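Local coordinates for phosphatidylglycerophosphatase and protein-tyrosine phosphatase 1 (Mus musculus, PDB 3RGO), which dephosphorylates phosphatidylglycerophosphate to phosphatidylglycerol, a step of mitochondrial cardiolipin synthesis, and belongs to the dual-specificity protein-tyrosine phosphatases, at residues A[23-37]-A[51-63]. Sequence-based numbering, arbitrary orientation.
Sequences LVLDENVRGVITMNE and WKKAGVEQLRLST. With SO4 (sulfate ion), chain C.
Strands 29-35 and 57-61 run parallel, 20° apart, joined by six backbone hydrogen bonds from Arg30 O–Glu57 N to Asn36 N–Leu61 O; with helix 48-53 they form a beta-alpha-beta unit of the dual-specificity phosphatase domain, 57-61 being an edge strand. On the face with Val32, Thr34, Gln58 and Arg60, Val32 is the hub. Val32 CG1, placed between the backbone N and the carbonyl carbon (chi1 55°), sits almost straight over the face of the Trp51 five-membered ring, 3.9 Å from the centroid, a CH-pi contact that ties helix to sheet. Val32 CG1 also meets Val56 CG2 at 3.6 Å and Gln58 CB at 3.5 Å. Leu23 CD1 lies at the indole edge. The extended chain of Gln58 runs alongside Val32 and brings its amide across to Thr34: Gln58 NE2 donates to Thr34 OG1 over 2.9 Å, with OG1 27° out of the Gln58 amide plane. Thr34 OG1 is also hydrogen-bonded to His95 of the neighbouring strand. A leucine in place of Gln58 would probably leave Thr34 OG1 without this donor, and His95 with a less firmly placed partner. On the other face Ile33 CG2 touches Leu61 CD1 (4.0 Å), Ile33 packing on Phe81 and Leu61 on Met106. Past the strand ends Asn36 lies beside Cys96, the predicted phosphocysteine residue. A sulfate, probably from the crystallisation liquor, is bound by Met66 N, Gly68 N and Arg102 NE, its O1 2.7 Å from Thr63 OG1.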
loop_
_atom_site.group_PDB
_atom_site.type_symbol
_atom_site.label_atom_id
_atom_site.label_comp_id
_atom_site.label_asym_id
_atom_site.label_seq_id
_atom_site.Cartn_x
_atom_site.Cartn_y
_atom_site.Cartn_z
ATOM N N LEU A 23 -13.802 -3.562 8.055
ATOM C CA LEU A 23 -12.516 -2.894 7.894
ATOM C C LEU A 23 -12.403 -1.641 8.756
ATOM O O LEU A 23 -11.371 -1.396 9.378
ATOM C CB LEU A 23 -12.273 -2.545 6.425
ATOM C CG LEU A 23 -11.983 -3.743 5.520
ATOM C CD1 LEU A 23 -11.873 -3.311 4.063
ATOM C CD2 LEU A 23 -10.715 -4.445 5.979
ATOM N N VAL A 24 -13.475 -0.856 8.793
ATOM C CA VAL A 24 -13.472 0.415 9.509
ATOM C C VAL A 24 -13.586 0.238 11.024
ATOM O O VAL A 24 -12.835 0.843 11.786
ATOM C CB VAL A 24 -14.610 1.331 9.015
ATOM C CG1 VAL A 24 -14.729 2.562 9.902
ATOM C CG2 VAL A 24 -14.379 1.725 7.564
ATOM N N LEU A 25 -14.526 -0.596 11.454
ATOM C CA LEU A 25 -14.769 -0.799 12.877
ATOM C C LEU A 25 -13.721 -1.701 13.526
ATOM O O LEU A 25 -13.207 -1.391 14.601
ATOM C CB LEU A 25 -16.170 -1.374 13.099
ATOM C CG LEU A 25 -17.320 -0.519 12.567
ATOM C CD1 LEU A 25 -18.631 -1.283 12.623
ATOM C CD2 LEU A 25 -17.419 0.785 13.341
ATOM N N ASP A 26 -13.406 -2.814 12.872
ATOM C CA ASP A 26 -12.510 -3.810 13.458
ATOM C C ASP A 26 -11.022 -3.535 13.218
ATOM O O ASP A 26 -10.198 -3.772 14.100
ATOM C CB ASP A 26 -12.872 -5.213 12.960
ATOM C CG ASP A 26 -14.256 -5.647 13.402
ATOM O OD1 ASP A 26 -14.866 -4.939 14.231
ATOM O OD2 ASP A 26 -14.735 -6.695 12.921
ATOM N N GLU A 27 -10.684 -3.041 12.030
ATOM C CA GLU A 27 -9.285 -2.816 11.670
ATOM C C GLU A 27 -8.898 -1.340 11.734
ATOM O O GLU A 27 -7.767 -0.978 11.416
ATOM C CB GLU A 27 -8.997 -3.365 10.269
ATOM C CG GLU A 27 -9.424 -4.807 10.053
ATOM C CD GLU A 27 -8.614 -5.795 10.868
ATOM O OE1 GLU A 27 -7.686 -5.366 11.586
ATOM O OE2 GLU A 27 -8.906 -7.007 10.790
ATOM N N ASN A 28 -9.850 -0.500 12.133
ATOM C CA ASN A 28 -9.640 0.944 12.261
ATOM C C ASN A 28 -9.164 1.613 10.973
ATOM O O ASN A 28 -8.478 2.636 11.011
ATOM C CB ASN A 28 -8.674 1.256 13.412
ATOM C CG ASN A 28 -8.770 2.703 13.880
ATOM O OD1 ASN A 28 -7.910 3.191 14.619
ATOM N ND2 ASN A 28 -9.820 3.395 13.450
ATOM N N VAL A 29 -9.536 1.033 9.836
ATOM C CA VAL A 29 -9.159 1.588 8.541
ATOM C C VAL A 29 -9.816 2.944 8.304
ATOM O O VAL A 29 -11.042 3.048 8.247
ATOM C CB VAL A 29 -9.546 0.643 7.385
ATOM C CG1 VAL A 29 -9.373 1.344 6.048
ATOM C CG2 VAL A 29 -8.725 -0.640 7.438
ATOM N N ARG A 30 -8.996 3.981 8.163
ATOM C CA ARG A 30 -9.502 5.314 7.854
ATOM C C ARG A 30 -8.919 5.831 6.549
ATOM O O ARG A 30 -9.248 6.925 6.097
ATOM C CB ARG A 30 -9.196 6.286 8.994
ATOM C CG ARG A 30 -9.928 5.952 10.277
ATOM C CD ARG A 30 -11.430 6.054 10.073
ATOM N NE ARG A 30 -12.158 5.154 10.959
ATOM C CZ ARG A 30 -12.441 5.424 12.229
ATOM N NH1 ARG A 30 -12.044 6.571 12.768
ATOM N NH2 ARG A 30 -13.112 4.546 12.963
ATOM N N GLY A 31 -8.042 5.038 5.945
ATOM C CA GLY A 31 -7.439 5.407 4.683
ATOM C C GLY A 31 -7.323 4.189 3.794
ATOM O O GLY A 31 -7.197 3.066 4.277
ATOM N N VAL A 32 -7.387 4.401 2.489
ATOM C CA VAL A 32 -7.230 3.297 1.556
ATOM C C VAL A 32 -6.375 3.758 0.388
ATOM O O VAL A 32 -6.575 4.847 -0.156
ATOM C CB VAL A 32 -8.598 2.741 1.081
ATOM C CG1 VAL A 32 -9.452 3.850 0.491
ATOM C CG2 VAL A 32 -8.418 1.592 0.078
ATOM N N ILE A 33 -5.378 2.950 0.050
ATOM C CA ILE A 33 -4.565 3.210 -1.124
ATOM C C ILE A 33 -5.016 2.251 -2.204
ATOM O O ILE A 33 -4.899 1.037 -2.055
ATOM C CB ILE A 33 -3.064 3.028 -0.850
ATOM C CG1 ILE A 33 -2.605 4.030 0.213
ATOM C CG2 ILE A 33 -2.270 3.192 -2.148
ATOM C CD1 ILE A 33 -1.123 3.934 0.567
ATOM N N THR A 34 -5.563 2.804 -3.278
ATOM C CA THR A 34 -6.087 1.995 -4.370
ATOM C C THR A 34 -5.192 2.112 -5.588
ATOM O O THR A 34 -4.992 3.196 -6.126
ATOM C CB THR A 34 -7.518 2.415 -4.743
ATOM O OG1 THR A 34 -8.380 2.211 -3.615
ATOM C CG2 THR A 34 -8.027 1.601 -5.931
ATOM N N MET A 35 -4.648 0.985 -6.019
ATOM C CA MET A 35 -3.747 0.983 -7.156
ATOM C C MET A 35 -4.422 0.392 -8.380
ATOM O O MET A 35 -5.137 -0.606 -8.287
ATOM C CB MET A 35 -2.465 0.220 -6.817
ATOM C CG MET A 35 -1.599 0.934 -5.792
ATOM S SD MET A 35 -0.387 -0.146 -5.015
ATOM C CE MET A 35 -1.376 -0.776 -3.668
ATOM N N ASN A 36 -4.196 1.036 -9.521
ATOM C CA ASN A 36 -4.712 0.575 -10.806
ATOM C C ASN A 36 -6.196 0.220 -10.791
ATOM O O ASN A 36 -6.597 -0.797 -11.349
ATOM C CB ASN A 36 -3.901 -0.616 -11.319
ATOM C CG ASN A 36 -2.522 -0.213 -11.814
ATOM O OD1 ASN A 36 -1.787 -1.031 -12.372
ATOM N ND2 ASN A 36 -2.170 1.053 -11.625
ATOM N N GLU A 37 -7.004 1.061 -10.153
ATOM C CA GLU A 37 -8.452 0.881 -10.168
ATOM C C GLU A 37 -8.942 0.601 -11.590
ATOM O O GLU A 37 -8.808 1.443 -12.479
ATOM C CB GLU A 37 -9.148 2.123 -9.605
ATOM C CG GLU A 37 -10.661 2.091 -9.717
ATOM C CD GLU A 37 -11.305 3.380 -9.242
ATOM O OE1 GLU A 37 -11.494 4.294 -10.073
ATOM O OE2 GLU A 37 -11.623 3.478 -8.037
ATOM N N TRP A 51 -16.461 5.503 0.234
ATOM C CA TRP A 51 -15.417 5.483 1.249
ATOM C C TRP A 51 -15.574 6.662 2.216
ATOM O O TRP A 51 -15.482 6.493 3.433
ATOM C CB TRP A 51 -14.026 5.502 0.610
ATOM C CG TRP A 51 -13.558 4.171 0.084
ATOM C CD1 TRP A 51 -13.227 3.868 -1.207
ATOM C CD2 TRP A 51 -13.353 2.970 0.841
ATOM N NE1 TRP A 51 -12.829 2.555 -1.300
ATOM C CE2 TRP A 51 -12.898 1.982 -0.058
ATOM C CE3 TRP A 51 -13.507 2.636 2.189
ATOM C CZ2 TRP A 51 -12.599 0.683 0.349
ATOM C CZ3 TRP A 51 -13.212 1.345 2.591
ATOM C CH2 TRP A 51 -12.762 0.385 1.673
ATOM N N LYS A 52 -15.796 7.855 1.668
ATOM C CA LYS A 52 -16.018 9.040 2.493
ATOM C C LYS A 52 -17.127 8.792 3.512
ATOM O O LYS A 52 -16.970 9.093 4.696
ATOM C CB LYS A 52 -16.387 10.249 1.630
ATOM C CG LYS A 52 -15.267 10.775 0.747
ATOM C CD LYS A 52 -15.636 12.135 0.163
ATOM C CE LYS A 52 -17.006 12.097 -0.506
ATOM N NZ LYS A 52 -17.428 13.436 -1.002
ATOM N N LYS A 53 -18.245 8.249 3.034
ATOM C CA LYS A 53 -19.386 7.931 3.887
ATOM C C LYS A 53 -18.968 7.121 5.112
ATOM O O LYS A 53 -19.446 7.363 6.221
ATOM C CB LYS A 53 -20.450 7.157 3.100
ATOM C CG LYS A 53 -21.470 8.026 2.372
ATOM C CD LYS A 53 -20.820 8.896 1.308
ATOM C CE LYS A 53 -21.861 9.543 0.405
ATOM N NZ LYS A 53 -21.230 10.327 -0.696
ATOM N N ALA A 54 -18.078 6.157 4.901
ATOM C CA ALA A 54 -17.593 5.312 5.987
ATOM C C ALA A 54 -16.457 5.981 6.747
ATOM O O ALA A 54 -15.890 5.400 7.669
ATOM C CB ALA A 54 -17.153 3.957 5.451
ATOM N N GLY A 55 -16.119 7.202 6.346
ATOM C CA GLY A 55 -15.094 7.969 7.030
ATOM C C GLY A 55 -13.671 7.594 6.650
ATOM O O GLY A 55 -12.735 7.859 7.403
ATOM N N VAL A 56 -13.494 6.974 5.490
ATOM C CA VAL A 56 -12.142 6.673 5.025
ATOM C C VAL A 56 -11.761 7.433 3.756
ATOM O O VAL A 56 -12.536 7.524 2.807
ATOM C CB VAL A 56 -11.883 5.149 4.874
ATOM C CG1 VAL A 56 -13.141 4.358 5.109
ATOM C CG2 VAL A 56 -11.243 4.825 3.518
ATOM N N GLU A 57 -10.557 7.993 3.771
ATOM C CA GLU A 57 -10.020 8.722 2.633
ATOM C C GLU A 57 -9.336 7.758 1.666
ATOM O O GLU A 57 -8.530 6.919 2.080
ATOM C CB GLU A 57 -9.013 9.768 3.117
ATOM C CG GLU A 57 -8.443 10.652 2.022
ATOM C CD GLU A 57 -7.371 11.596 2.544
ATOM O OE1 GLU A 57 -6.988 11.461 3.725
ATOM O OE2 GLU A 57 -6.908 12.465 1.772
ATOM N N GLN A 58 -9.655 7.885 0.383
ATOM C CA GLN A 58 -9.054 7.037 -0.643
ATOM C C GLN A 58 -7.983 7.788 -1.419
ATOM O O GLN A 58 -8.212 8.900 -1.897
ATOM C CB GLN A 58 -10.117 6.515 -1.617
ATOM C CG GLN A 58 -9.555 5.606 -2.717
ATOM C CD GLN A 58 -10.615 5.136 -3.699
ATOM O OE1 GLN A 58 -11.326 5.946 -4.295
ATOM N NE2 GLN A 58 -10.721 3.824 -3.877
ATOM N N LEU A 59 -6.806 7.183 -1.523
ATOM C CA LEU A 59 -5.758 7.686 -2.399
ATOM C C LEU A 59 -5.613 6.732 -3.584
ATOM O O LEU A 59 -5.356 5.543 -3.405
ATOM C CB LEU A 59 -4.430 7.802 -1.645
ATOM C CG LEU A 59 -3.168 7.943 -2.507
ATOM C CD1 LEU A 59 -3.205 9.226 -3.328
ATOM C CD2 LEU A 59 -1.918 7.891 -1.636
ATOM N N ARG A 60 -5.800 7.249 -4.793
ATOM C CA ARG A 60 -5.683 6.425 -5.984
ATOM C C ARG A 60 -4.338 6.640 -6.645
ATOM O O ARG A 60 -3.949 7.777 -6.926
ATOM C CB ARG A 60 -6.804 6.731 -6.981
ATOM C CG ARG A 60 -8.105 6.009 -6.694
ATOM C CD ARG A 60 -9.078 6.179 -7.850
ATOM N NE ARG A 60 -9.265 7.586 -8.187
ATOM C CZ ARG A 60 -10.169 8.375 -7.618
ATOM N NH1 ARG A 60 -10.977 7.893 -6.681
ATOM N NH2 ARG A 60 -10.269 9.645 -7.984
ATOM N N LEU A 61 -3.628 5.543 -6.884
ATOM C CA LEU A 61 -2.336 5.616 -7.544
ATOM C C LEU A 61 -2.315 4.695 -8.756
ATOM O O LEU A 61 -2.968 3.651 -8.772
ATOM C CB LEU A 61 -1.205 5.251 -6.579
ATOM C CG LEU A 61 -1.014 6.150 -5.360
ATOM C CD1 LEU A 61 -0.015 5.533 -4.396
ATOM C CD2 LEU A 61 -0.571 7.554 -5.778
ATOM N N SER A 62 -1.568 5.099 -9.773
ATOM C CA SER A 62 -1.383 4.279 -10.959
ATOM C C SER A 62 0.061 3.800 -11.041
ATOM O O SER A 62 0.989 4.525 -10.673
ATOM C CB SER A 62 -1.737 5.072 -12.221
ATOM O OG SER A 62 -3.139 5.264 -12.334
ATOM N N THR A 63 0.251 2.571 -11.509
ATOM C CA THR A 63 1.590 2.087 -11.808
ATOM C C THR A 63 2.006 2.668 -13.144
ATOM O O THR A 63 1.156 2.982 -13.980
ATOM C CB THR A 63 1.637 0.556 -11.928
ATOM O OG1 THR A 63 0.683 0.130 -12.912
ATOM C CG2 THR A 63 1.327 -0.101 -10.593
HETATM S S SO4 C . 1.315 -2.794 -14.820
HETATM O O1 SO4 C . 2.064 -1.585 -14.478
HETATM O O2 SO4 C . 2.110 -3.977 -14.484
HETATM O O3 SO4 C . 0.061 -2.811 -14.066
HETATM O O4 SO4 C . 1.015 -2.795 -16.252
HETATM O O HOH W 1 -10.148 9.507 7.239
#